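Local coordinates for protein alcohol oxidase (Myceliophthora thermophila, PDB 6F74) that binds FAD and, as a VAO-type flavoprotein oxidase, probably oxidises an alcohol-like or related substrate at the expense of molecular oxygen, at residues Ser61-Ser66 with Gln88-Ser93; Asp94-Asn99 with Cys120-Leu125; His246-His251 with Gln413-Phe418. All coordinates share one frame; numbering follows the deposited sequence.

Overall arrangement
From the N terminus, strand 57-59 runs into the loop that holds 61-66, and contact 1 closes a loop of some twenty residues, including helix 75-84, by bringing helix 88-93 back against 61-66. Contact 2 opens directly after, at Asp94, and closes a second, irregular loop that leads to strand 128-131. The two loops follow in series, and the contacts touch, with centres 7 Å apart. Contact 3 spans more than 160 residues, joining the FAD-binding part at 246-251 to helix 415-422, which follows strand 403-412 of the seven-stranded sheet. None nests or crosses. All three reach FAD: contacts 1 and 2 at its methyl-bearing end, contact 3 at its pyrimidine end.

Contact 1. Residues Ser61-Ser66 with Gln88-Ser93. With FAD (flavin-adenine dinucleotide), chain I.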
# COMPACT_ATOMS: atom_id res chain seq x y z
N SER A 61 11.01 16.67 -13.76
CA SER A 61 11.10 17.95 -13.07
C SER A 61 10.31 17.89 -11.78
O SER A 61 9.19 17.38 -11.80
CB SER A 61 10.59 19.11 -13.93
OG SER A 61 10.59 18.96 -15.34
N PRO A 62 10.87 18.39 -10.67
CA PRO A 62 10.12 18.41 -9.41
C PRO A 62 8.73 18.98 -9.59
O PRO A 62 8.57 19.99 -10.24
CB PRO A 62 10.95 19.31 -8.48
CG PRO A 62 12.32 19.30 -9.03
CD PRO A 62 12.23 18.94 -10.52
N ILE A 63 7.73 18.31 -9.03
CA ILE A 63 6.32 18.67 -9.25
C ILE A 63 6.07 20.15 -9.05
O ILE A 63 5.46 20.80 -9.89
CB ILE A 63 5.39 17.81 -8.39
CG1 ILE A 63 5.54 16.32 -8.72
CG2 ILE A 63 3.94 18.18 -8.60
CD1 ILE A 63 5.17 15.89 -10.12
N ALA A 64 6.61 20.68 -7.94
CA ALA A 64 6.40 22.08 -7.58
C ALA A 64 7.55 23.04 -7.90
O ALA A 64 7.70 24.08 -7.21
CB ALA A 64 6.08 22.14 -6.10
N GLN A 65 8.35 22.76 -8.92
CA GLN A 65 9.50 23.66 -9.26
C GLN A 65 9.11 25.09 -9.67
O GLN A 65 9.88 26.04 -9.49
CB GLN A 65 10.42 23.06 -10.33
CG GLN A 65 9.74 22.76 -11.67
CD GLN A 65 10.72 22.43 -12.77
OE1 GLN A 65 11.89 22.11 -12.53
NE2 GLN A 65 10.22 22.42 -13.97
N SER A 66 7.90 25.24 -10.22
CA SER A 66 7.37 26.55 -10.58
C SER A 66 7.16 27.52 -9.40
O SER A 66 7.02 28.72 -9.62
CB SER A 66 6.06 26.39 -11.36
OG SER A 66 5.01 25.93 -10.54
N GLN A 88 -5.30 12.61 -5.98
CA GLN A 88 -4.59 11.37 -6.34
C GLN A 88 -4.29 11.28 -7.85
O GLN A 88 -3.23 10.75 -8.24
CB GLN A 88 -5.39 10.15 -5.90
CG GLN A 88 -5.58 10.05 -4.40
CD GLN A 88 -6.35 8.81 -3.97
OE1 GLN A 88 -6.29 7.78 -4.62
NE2 GLN A 88 -7.03 8.89 -2.84
N ASP A 89 -5.23 11.77 -8.68
CA ASP A 89 -5.08 11.71 -10.13
C ASP A 89 -3.98 12.66 -10.59
O ASP A 89 -3.17 12.32 -11.49
CB ASP A 89 -6.38 12.08 -10.87
CG ASP A 89 -7.44 11.00 -10.75
OD1 ASP A 89 -7.10 9.87 -10.34
OD2 ASP A 89 -8.61 11.28 -11.05
N PHE A 90 -3.95 13.84 -9.98
CA PHE A 90 -2.91 14.81 -10.28
C PHE A 90 -1.54 14.19 -10.02
O PHE A 90 -0.65 14.29 -10.84
CB PHE A 90 -3.05 16.09 -9.45
CG PHE A 90 -1.85 16.99 -9.57
CD1 PHE A 90 -1.63 17.72 -10.76
CD2 PHE A 90 -0.91 17.06 -8.54
CE1 PHE A 90 -0.50 18.52 -10.89
CE2 PHE A 90 0.21 17.87 -8.68
CZ PHE A 90 0.42 18.59 -9.84
N GLN A 91 -1.39 13.54 -8.88
CA GLN A 91 -0.13 12.86 -8.55
C GLN A 91 0.18 11.64 -9.42
O GLN A 91 1.34 11.43 -9.73
CB GLN A 91 -0.08 12.50 -7.07
CG GLN A 91 -0.10 13.71 -6.12
CD GLN A 91 1.11 14.60 -6.19
OE1 GLN A 91 2.06 14.32 -6.93
NE2 GLN A 91 1.09 15.72 -5.40
N THR A 92 -0.80 10.86 -9.86
CA THR A 92 -0.51 9.73 -10.76
C THR A 92 -0.20 10.13 -12.19
O THR A 92 0.32 9.31 -12.94
CB THR A 92 -1.65 8.69 -10.80
OG1 THR A 92 -2.89 9.34 -11.14
CG2 THR A 92 -1.78 7.96 -9.46
N SER A 93 -0.53 11.36 -12.58
CA SER A 93 -0.39 11.85 -13.96
C SER A 93 1.03 12.26 -14.36
O SER A 93 1.37 12.26 -15.53
CB SER A 93 -1.30 13.08 -14.18
OG SER A 93 -0.83 14.20 -13.40
PA FAD I . 4.09 2.07 -7.12
O1A FAD I . 4.65 3.21 -6.28
O2A FAD I . 3.93 2.34 -8.59
O5B FAD I . 5.02 0.81 -6.89
C5B FAD I . 5.09 0.24 -5.62
C4B FAD I . 6.26 -0.74 -5.59
O4B FAD I . 5.94 -1.77 -6.51
C3B FAD I . 7.59 -0.20 -6.03
O3B FAD I . 8.60 -0.97 -5.36
C2B FAD I . 7.67 -0.54 -7.50
O2B FAD I . 8.99 -0.80 -7.99
C1B FAD I . 6.90 -1.83 -7.56
N9A FAD I . 6.17 -2.09 -8.81
C8A FAD I . 5.10 -1.44 -9.26
N7A FAD I . 4.66 -1.97 -10.42
C5A FAD I . 5.48 -2.98 -10.70
C6A FAD I . 5.55 -3.96 -11.79
N6A FAD I . 4.61 -3.87 -12.76
N1A FAD I . 6.55 -4.87 -11.75
C2A FAD I . 7.46 -4.89 -10.74
N3A FAD I . 7.43 -4.03 -9.69
C4A FAD I . 6.47 -3.08 -9.63
N1 FAD I . -3.14 -0.80 -0.04
C2 FAD I . -4.07 -1.68 0.41
O2 FAD I . -3.69 -2.84 0.72
N3 FAD I . -5.37 -1.36 0.51
C4 FAD I . -5.84 -0.14 0.21
O4 FAD I . -7.05 0.16 0.32
C4X FAD I . -4.89 0.89 -0.27
N5 FAD I . -5.30 2.14 -0.59
C5X FAD I . -4.41 3.05 -1.03
C6 FAD I . -4.86 4.33 -1.37
C7 FAD I . -3.99 5.30 -1.85
C7M FAD I . -4.63 6.63 -2.14
C8 FAD I . -2.55 4.97 -2.03
C8M FAD I . -1.54 5.96 -2.60
C9 FAD I . -2.10 3.70 -1.68
C9A FAD I . -2.96 2.71 -1.19
N10 FAD I . -2.54 1.40 -0.84
C10 FAD I . -3.49 0.47 -0.38
C1' FAD I . -1.12 0.98 -0.87
C2' FAD I . -0.60 0.21 -2.04
O2' FAD I . -0.95 -1.16 -1.84
C3' FAD I . 0.93 0.32 -2.07
O3' FAD I . 1.37 1.69 -1.99
C4' FAD I . 1.53 -0.34 -3.31
O4' FAD I . 2.95 -0.23 -3.27
C5' FAD I . 0.97 0.27 -4.58
O5' FAD I . 1.52 -0.36 -5.72
P FAD I . 1.61 0.57 -7.00
O1P FAD I . 0.28 1.25 -7.22
O2P FAD I . 2.21 -0.26 -8.08
O3P FAD I . 2.66 1.67 -6.46
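The phenyl ring of Phe90 meets Ile63 obliquely: the branch methyl CG2 of Ile63 lies 3.7 Å from CE2 of Phe90 and nearly as close to CZ. Phe90 reaches out from its helix because CG stands anti to the backbone N (chi1 170°), and the two side chains slide past each other in opposite directions. A branched aliphatic residue suits this place, since one methyl can lie against the ring while CG1 leans toward the amide of Gln91, 4.4 Å from its OE1. That amide is anchored by the carbonyl of Trp85, which accepts from NE2, and OE1 takes a weak bond from the backbone N of Arg98. Pro62 to Gln65 form a type I turn that presents Ile63 to the helix. At the start of the helix, the whole amide of Gln88 lies against the flavin methyl C7M, with Gln88 OE1 nearest to C7M at 3.2 Å, while its NE2 is held by the carbonyl of Asp427. The contact thus packs the loop after strand 57-59 onto helix 88-93, with helix 75-84 beside both: Val81 touches Ile63, and Met84 touches Phe90.

Contact 2. Residues Asp94-Asn99 with Cys120-Leu125; sequences DPIGRN and CILGSL. With FAD (flavin-adenine dinucleotide), chain I.
Ile96 and Leu122 cross at about a right angle, and their methyls meet at the ends: CD1 of Ile96 stands 3.5 Å from CD1 of Leu122, rather tight for two carbons. The same Ile96 CD1 also lies 3.8 Å from CD1 of Leu125, whose side chain runs obliquely to it, so one methyl is shared between two leucines. It gets there because CG1 takes the position between the backbone N and the carbonyl carbon (chi1 58°), with the chain then extended. Leu125, the residue most buried by this contact, forks: CD1 goes to Ile96, while CD2 lies 3.9 Å from NE of Arg98 and similarly close to its CG, approaching the guanidinium obliquely.

Arginine fits here because its aliphatic part can pack on leucine while its head gathers polar partners. Bent at chi2 (-77°), the chain folds back until NH1 donates to the carbonyl O of Gly97 at 2.9 Å, in the guanidinium plane but from well above the carbonyl plane. NE makes a salt bridge to Asp166 and NH2 another to Glu172. A leucine in its place would probably leave both carboxylates without their positive mate and Gly97 O without this donor.

A disulfide from Cys120 to Cys106 ties down the far loop. Asp94 OD1 accepts from Ile96 N at 2.9 Å through its anti lone pair, an Asx turn set within the type I turn Asp94 to Gly97; in the other segment, Gly123, with positive phi, suits the type II' turn Leu122 to Leu125. These turns shape the irregular connection between helix 88-93 and strand 128-131, which brings Arg98 near the FAD-binding Gly158 and Ser165, and sets Asn99 CB 3.4 Å from FAD C8M, a flavin methyl.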
# COMPACT_ATOMS: atom_id res chain seq x y z
N ASP A 94 1.86 12.61 -13.36
CA ASP A 94 3.25 12.97 -13.59
C ASP A 94 4.14 11.74 -13.33
O ASP A 94 3.87 10.97 -12.40
CB ASP A 94 3.63 14.08 -12.63
CG ASP A 94 4.95 14.71 -12.97
OD1 ASP A 94 6.02 14.06 -12.76
OD2 ASP A 94 4.93 15.85 -13.48
N PRO A 95 5.22 11.55 -14.11
CA PRO A 95 6.13 10.42 -13.90
C PRO A 95 6.77 10.33 -12.53
O PRO A 95 7.11 9.23 -12.11
CB PRO A 95 7.21 10.63 -14.96
CG PRO A 95 7.04 12.00 -15.49
CD PRO A 95 5.60 12.31 -15.33
N ILE A 96 6.98 11.45 -11.86
CA ILE A 96 7.48 11.45 -10.48
C ILE A 96 6.47 12.08 -9.49
O ILE A 96 6.84 12.59 -8.43
CB ILE A 96 8.86 12.09 -10.34
CG1 ILE A 96 8.84 13.52 -10.85
CG2 ILE A 96 9.88 11.28 -11.14
CD1 ILE A 96 10.02 14.34 -10.40
N GLY A 97 5.21 12.00 -9.85
CA GLY A 97 4.14 12.37 -8.94
C GLY A 97 3.95 11.27 -7.92
O GLY A 97 3.91 10.08 -8.29
N ARG A 98 3.84 11.66 -6.65
CA ARG A 98 3.76 10.74 -5.55
C ARG A 98 2.58 11.04 -4.63
O ARG A 98 2.45 12.15 -4.11
CB ARG A 98 5.05 10.82 -4.74
CG ARG A 98 6.28 10.34 -5.53
CD ARG A 98 6.34 8.84 -5.60
NE ARG A 98 7.45 8.39 -6.42
CZ ARG A 98 7.47 8.32 -7.76
NH1 ARG A 98 6.42 8.72 -8.47
NH2 ARG A 98 8.57 7.92 -8.39
N ASN A 99 1.69 10.07 -4.46
CA ASN A 99 0.57 10.24 -3.55
C ASN A 99 1.05 10.49 -2.11
O ASN A 99 0.62 11.40 -1.45
CB ASN A 99 -0.32 9.00 -3.59
CG ASN A 99 -1.38 9.08 -4.63
OD1 ASN A 99 -2.55 9.06 -4.30
ND2 ASN A 99 -1.00 9.17 -5.90
N CYS A 120 14.13 23.83 -3.58
CA CYS A 120 13.48 22.80 -4.39
C CYS A 120 14.56 21.99 -5.09
O CYS A 120 15.24 22.48 -5.99
CB CYS A 120 12.58 23.41 -5.42
SG CYS A 120 11.89 22.21 -6.62
N ILE A 121 14.70 20.73 -4.67
CA ILE A 121 15.49 19.76 -5.44
C ILE A 121 14.66 18.51 -5.76
O ILE A 121 13.62 18.26 -5.15
CB ILE A 121 16.81 19.37 -4.74
CG1 ILE A 121 16.53 18.63 -3.45
CG2 ILE A 121 17.67 20.62 -4.54
CD1 ILE A 121 17.79 18.01 -2.81
N LEU A 122 15.19 17.74 -6.70
CA LEU A 122 14.59 16.46 -7.08
C LEU A 122 14.62 15.49 -5.90
O LEU A 122 13.64 14.79 -5.60
CB LEU A 122 15.34 15.89 -8.30
CG LEU A 122 14.67 14.78 -9.09
CD1 LEU A 122 13.33 15.09 -9.70
CD2 LEU A 122 15.57 14.43 -10.25
N GLY A 123 15.76 15.50 -5.21
CA GLY A 123 15.98 14.60 -4.09
C GLY A 123 16.25 13.19 -4.58
O GLY A 123 17.11 12.96 -5.45
N SER A 124 15.50 12.26 -4.02
CA SER A 124 15.61 10.87 -4.32
C SER A 124 14.62 10.42 -5.40
O SER A 124 14.44 9.23 -5.62
CB SER A 124 15.40 10.07 -3.04
OG SER A 124 14.14 10.37 -2.44
N LEU A 125 13.97 11.36 -6.07
CA LEU A 125 13.09 11.01 -7.17
C LEU A 125 13.93 10.79 -8.40
O LEU A 125 14.95 11.45 -8.54
CB LEU A 125 12.05 12.11 -7.41
CG LEU A 125 11.04 12.38 -6.29
CD1 LEU A 125 10.12 13.51 -6.66
CD2 LEU A 125 10.21 11.16 -5.99
PA FAD I . 4.09 2.07 -7.12
O1A FAD I . 4.65 3.21 -6.28
O2A FAD I . 3.93 2.34 -8.59
O5B FAD I . 5.02 0.81 -6.89
C5B FAD I . 5.09 0.24 -5.62
C4B FAD I . 6.26 -0.74 -5.59
O4B FAD I . 5.94 -1.77 -6.51
C3B FAD I . 7.59 -0.20 -6.03
O3B FAD I . 8.60 -0.97 -5.36
C2B FAD I . 7.67 -0.54 -7.50
O2B FAD I . 8.99 -0.80 -7.99
C1B FAD I . 6.90 -1.83 -7.56
N9A FAD I . 6.17 -2.09 -8.81
C8A FAD I . 5.10 -1.44 -9.26
N7A FAD I . 4.66 -1.97 -10.42
C5A FAD I . 5.48 -2.98 -10.70
C6A FAD I . 5.55 -3.96 -11.79
N6A FAD I . 4.61 -3.87 -12.76
N1A FAD I . 6.55 -4.87 -11.75
C2A FAD I . 7.46 -4.89 -10.74
N3A FAD I . 7.43 -4.03 -9.69
C4A FAD I . 6.47 -3.08 -9.63
N1 FAD I . -3.14 -0.80 -0.04
C2 FAD I . -4.07 -1.68 0.41
O2 FAD I . -3.69 -2.84 0.72
N3 FAD I . -5.37 -1.36 0.51
C4 FAD I . -5.84 -0.14 0.21
O4 FAD I . -7.05 0.16 0.32
C4X FAD I . -4.89 0.89 -0.27
N5 FAD I . -5.30 2.14 -0.59
C5X FAD I . -4.41 3.05 -1.03
C6 FAD I . -4.86 4.33 -1.37
C7 FAD I . -3.99 5.30 -1.85
C7M FAD I . -4.63 6.63 -2.14
C8 FAD I . -2.55 4.97 -2.03
C8M FAD I . -1.54 5.96 -2.60
C9 FAD I . -2.10 3.70 -1.68
C9A FAD I . -2.96 2.71 -1.19
N10 FAD I . -2.54 1.40 -0.84
C10 FAD I . -3.49 0.47 -0.38
C1' FAD I . -1.12 0.98 -0.87
C2' FAD I . -0.60 0.21 -2.04
O2' FAD I . -0.95 -1.16 -1.84
C3' FAD I . 0.93 0.32 -2.07
O3' FAD I . 1.37 1.69 -1.99
C4' FAD I . 1.53 -0.34 -3.31
O4' FAD I . 2.95 -0.23 -3.27
C5' FAD I . 0.97 0.27 -4.58
O5' FAD I . 1.52 -0.36 -5.72
P FAD I . 1.61 0.57 -7.00
O1P FAD I . 0.28 1.25 -7.22
O2P FAD I . 2.21 -0.26 -8.08
O3P FAD I . 2.66 1.67 -6.46

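Contact 3. Residues His246-His251 with Gln413-Phe418; sequences HGPATH and QDYWSF. With FAD (flavin-adenine dinucleotide), chain I.
Tyr415, Pro248 and Ala249 carry this buried contact. The phenol of Tyr415 points its oxygen at the turn opposite: OH lies 3.4 Å from CB of Ala249 and 3.7 Å from CB of Pro248. The methyl of Ala249 also approaches the carbons of the phenol ring obliquely, reaching CZ at 3.9 Å. Tyr415 extends this far because CG is anti to the backbone N (chi1 -178°), which sends the ring out from the first turn of its helix. Alanine's single methyl suits so close an approach, and Pro248 sits naturally at the second position of the type I turn Gly247 to Thr250. Its CB also lies near the plane of the Phe418 ring, at the edge, 4.2 Å from CE2. Behind Tyr415, the indole of Trp416 turns a face to CD2 of that tyrosine.

Asp414 caps the helix that presents these rings. Its OD2 accepts from Trp416 N at 2.9 Å, and its OD1 takes both Ser417 N and Ser417 OG, which arrive from the same face of the carboxylate. Asn307 holds Asp414 and the backbone N of Tyr415 as well.

At the start of the other segment, His246 N donates to flavin O2 at 3.1 Å and His246 O accepts from flavin N3, while its imidazole lies with one face over this pyrimidine edge and is held by Tyr352 and Glu543. The chemistry is therefore divided: van der Waals packing, with the phenol oxygen against Ala249 and Pro248 carbons, joins the turn to the capped helix, whereas paired backbone bonds, two residues before Pro248, grip the flavin.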
# COMPACT_ATOMS: atom_id res chain seq x y z
N HIS A 246 -5.01 -5.60 0.84
CA HIS A 246 -6.27 -5.70 1.54
C HIS A 246 -7.30 -4.82 0.89
O HIS A 246 -6.99 -3.90 0.16
CB HIS A 246 -6.14 -5.35 3.04
CG HIS A 246 -5.81 -3.92 3.30
ND1 HIS A 246 -6.77 -2.93 3.33
CD2 HIS A 246 -4.62 -3.31 3.50
CE1 HIS A 246 -6.18 -1.76 3.51
NE2 HIS A 246 -4.87 -1.96 3.61
N GLY A 247 -8.56 -5.13 1.16
CA GLY A 247 -9.69 -4.39 0.61
C GLY A 247 -10.96 -4.94 1.23
O GLY A 247 -10.90 -5.91 1.98
N PRO A 248 -12.12 -4.38 0.89
CA PRO A 248 -13.37 -4.85 1.49
C PRO A 248 -13.64 -6.37 1.40
O PRO A 248 -14.19 -6.94 2.35
CB PRO A 248 -14.42 -4.07 0.69
CG PRO A 248 -13.74 -2.79 0.39
CD PRO A 248 -12.33 -3.20 0.03
N ALA A 249 -13.22 -7.00 0.28
CA ALA A 249 -13.57 -8.38 -0.04
C ALA A 249 -12.55 -9.46 0.37
O ALA A 249 -12.78 -10.64 0.12
CB ALA A 249 -13.91 -8.48 -1.52
N THR A 250 -11.45 -9.09 1.03
CA THR A 250 -10.36 -10.04 1.28
C THR A 250 -10.66 -11.07 2.37
O THR A 250 -10.30 -12.24 2.22
CB THR A 250 -9.01 -9.36 1.56
OG1 THR A 250 -9.11 -8.47 2.69
CG2 THR A 250 -8.52 -8.60 0.35
N HIS A 251 -11.30 -10.66 3.47
CA HIS A 251 -11.77 -11.65 4.44
C HIS A 251 -12.56 -12.77 3.76
O HIS A 251 -12.35 -13.96 4.01
CB HIS A 251 -12.63 -10.98 5.52
CG HIS A 251 -13.35 -11.97 6.38
ND1 HIS A 251 -12.73 -12.64 7.40
CD2 HIS A 251 -14.61 -12.46 6.32
CE1 HIS A 251 -13.58 -13.50 7.94
NE2 HIS A 251 -14.72 -13.42 7.29
N GLN A 413 -27.99 -4.75 -2.46
CA GLN A 413 -28.42 -5.97 -3.19
C GLN A 413 -27.33 -6.62 -4.10
O GLN A 413 -27.62 -7.59 -4.80
CB GLN A 413 -29.69 -5.70 -4.00
CG GLN A 413 -30.83 -5.09 -3.18
CD GLN A 413 -31.21 -5.92 -1.95
OE1 GLN A 413 -31.71 -7.02 -2.09
NE2 GLN A 413 -30.97 -5.39 -0.72
N ASP A 414 -26.11 -6.09 -4.06
CA ASP A 414 -24.94 -6.76 -4.67
C ASP A 414 -23.65 -6.17 -4.15
O ASP A 414 -23.67 -5.20 -3.38
CB ASP A 414 -24.97 -6.73 -6.24
CG ASP A 414 -24.29 -5.51 -6.84
OD1 ASP A 414 -24.76 -4.38 -6.58
OD2 ASP A 414 -23.28 -5.66 -7.57
N TYR A 415 -22.53 -6.74 -4.55
CA TYR A 415 -21.25 -6.26 -4.09
C TYR A 415 -20.96 -4.81 -4.54
O TYR A 415 -20.44 -3.99 -3.77
CB TYR A 415 -20.13 -7.18 -4.57
CG TYR A 415 -18.79 -6.73 -4.08
CD1 TYR A 415 -18.43 -6.92 -2.74
CD2 TYR A 415 -17.90 -6.07 -4.92
CE1 TYR A 415 -17.20 -6.52 -2.26
CE2 TYR A 415 -16.66 -5.63 -4.45
CZ TYR A 415 -16.32 -5.85 -3.11
OH TYR A 415 -15.11 -5.45 -2.62
N TRP A 416 -21.24 -4.52 -5.80
CA TRP A 416 -20.77 -3.27 -6.39
C TRP A 416 -21.51 -2.04 -5.93
O TRP A 416 -20.87 -1.00 -5.74
CB TRP A 416 -20.73 -3.34 -7.90
CG TRP A 416 -19.72 -4.33 -8.33
CD1 TRP A 416 -19.95 -5.56 -8.88
CD2 TRP A 416 -18.31 -4.23 -8.16
NE1 TRP A 416 -18.77 -6.21 -9.08
CE2 TRP A 416 -17.74 -5.42 -8.65
CE3 TRP A 416 -17.46 -3.25 -7.62
CZ2 TRP A 416 -16.38 -5.65 -8.63
CZ3 TRP A 416 -16.10 -3.49 -7.60
CH2 TRP A 416 -15.57 -4.68 -8.10
N SER A 417 -22.83 -2.13 -5.73
CA SER A 417 -23.57 -0.99 -5.16
C SER A 417 -23.06 -0.73 -3.73
O SER A 417 -22.92 0.42 -3.31
CB SER A 417 -25.08 -1.24 -5.18
OG SER A 417 -25.45 -2.35 -4.34
N PHE A 418 -22.76 -1.82 -3.01
CA PHE A 418 -22.15 -1.75 -1.68
C PHE A 418 -20.78 -1.09 -1.76
O PHE A 418 -20.46 -0.20 -0.97
CB PHE A 418 -22.04 -3.15 -1.02
CG PHE A 418 -20.83 -3.30 -0.14
CD1 PHE A 418 -20.77 -2.65 1.09
CD2 PHE A 418 -19.71 -4.01 -0.58
CE1 PHE A 418 -19.61 -2.73 1.88
CE2 PHE A 418 -18.56 -4.09 0.20
CZ PHE A 418 -18.51 -3.46 1.44
PA FAD I . 4.09 2.07 -7.12
O1A FAD I . 4.65 3.21 -6.28
O2A FAD I . 3.93 2.34 -8.59
O5B FAD I . 5.02 0.81 -6.89
C5B FAD I . 5.09 0.24 -5.62
C4B FAD I . 6.26 -0.74 -5.59
O4B FAD I . 5.94 -1.77 -6.51
C3B FAD I . 7.59 -0.20 -6.03
O3B FAD I . 8.60 -0.97 -5.36
C2B FAD I . 7.67 -0.54 -7.50
O2B FAD I . 8.99 -0.80 -7.99
C1B FAD I . 6.90 -1.83 -7.56
N9A FAD I . 6.17 -2.09 -8.81
C8A FAD I . 5.10 -1.44 -9.26
N7A FAD I . 4.66 -1.97 -10.42
C5A FAD I . 5.48 -2.98 -10.70
C6A FAD I . 5.55 -3.96 -11.79
N6A FAD I . 4.61 -3.87 -12.76
N1A FAD I . 6.55 -4.87 -11.75
C2A FAD I . 7.46 -4.89 -10.74
N3A FAD I . 7.43 -4.03 -9.69
C4A FAD I . 6.47 -3.08 -9.63
N1 FAD I . -3.14 -0.80 -0.04
C2 FAD I . -4.07 -1.68 0.41
O2 FAD I . -3.69 -2.84 0.72
N3 FAD I . -5.37 -1.36 0.51
C4 FAD I . -5.84 -0.14 0.21
O4 FAD I . -7.05 0.16 0.32
C4X FAD I . -4.89 0.89 -0.27
N5 FAD I . -5.30 2.14 -0.59
C5X FAD I . -4.41 3.05 -1.03
C6 FAD I . -4.86 4.33 -1.37
C7 FAD I . -3.99 5.30 -1.85
C7M FAD I . -4.63 6.63 -2.14
C8 FAD I . -2.55 4.97 -2.03
C8M FAD I . -1.54 5.96 -2.60
C9 FAD I . -2.10 3.70 -1.68
C9A FAD I . -2.96 2.71 -1.19
N10 FAD I . -2.54 1.40 -0.84
C10 FAD I . -3.49 0.47 -0.38
C1' FAD I . -1.12 0.98 -0.87
C2' FAD I . -0.60 0.21 -2.04
O2' FAD I . -0.95 -1.16 -1.84
C3' FAD I . 0.93 0.32 -2.07
O3' FAD I . 1.37 1.69 -1.99
C4' FAD I . 1.53 -0.34 -3.31
O4' FAD I . 2.95 -0.23 -3.27
C5' FAD I . 0.97 0.27 -4.58
O5' FAD I . 1.52 -0.36 -5.72
P FAD I . 1.61 0.57 -7.00
O1P FAD I . 0.28 1.25 -7.22
O2P FAD I . 2.21 -0.26 -8.08
O3P FAD I . 2.66 1.67 -6.46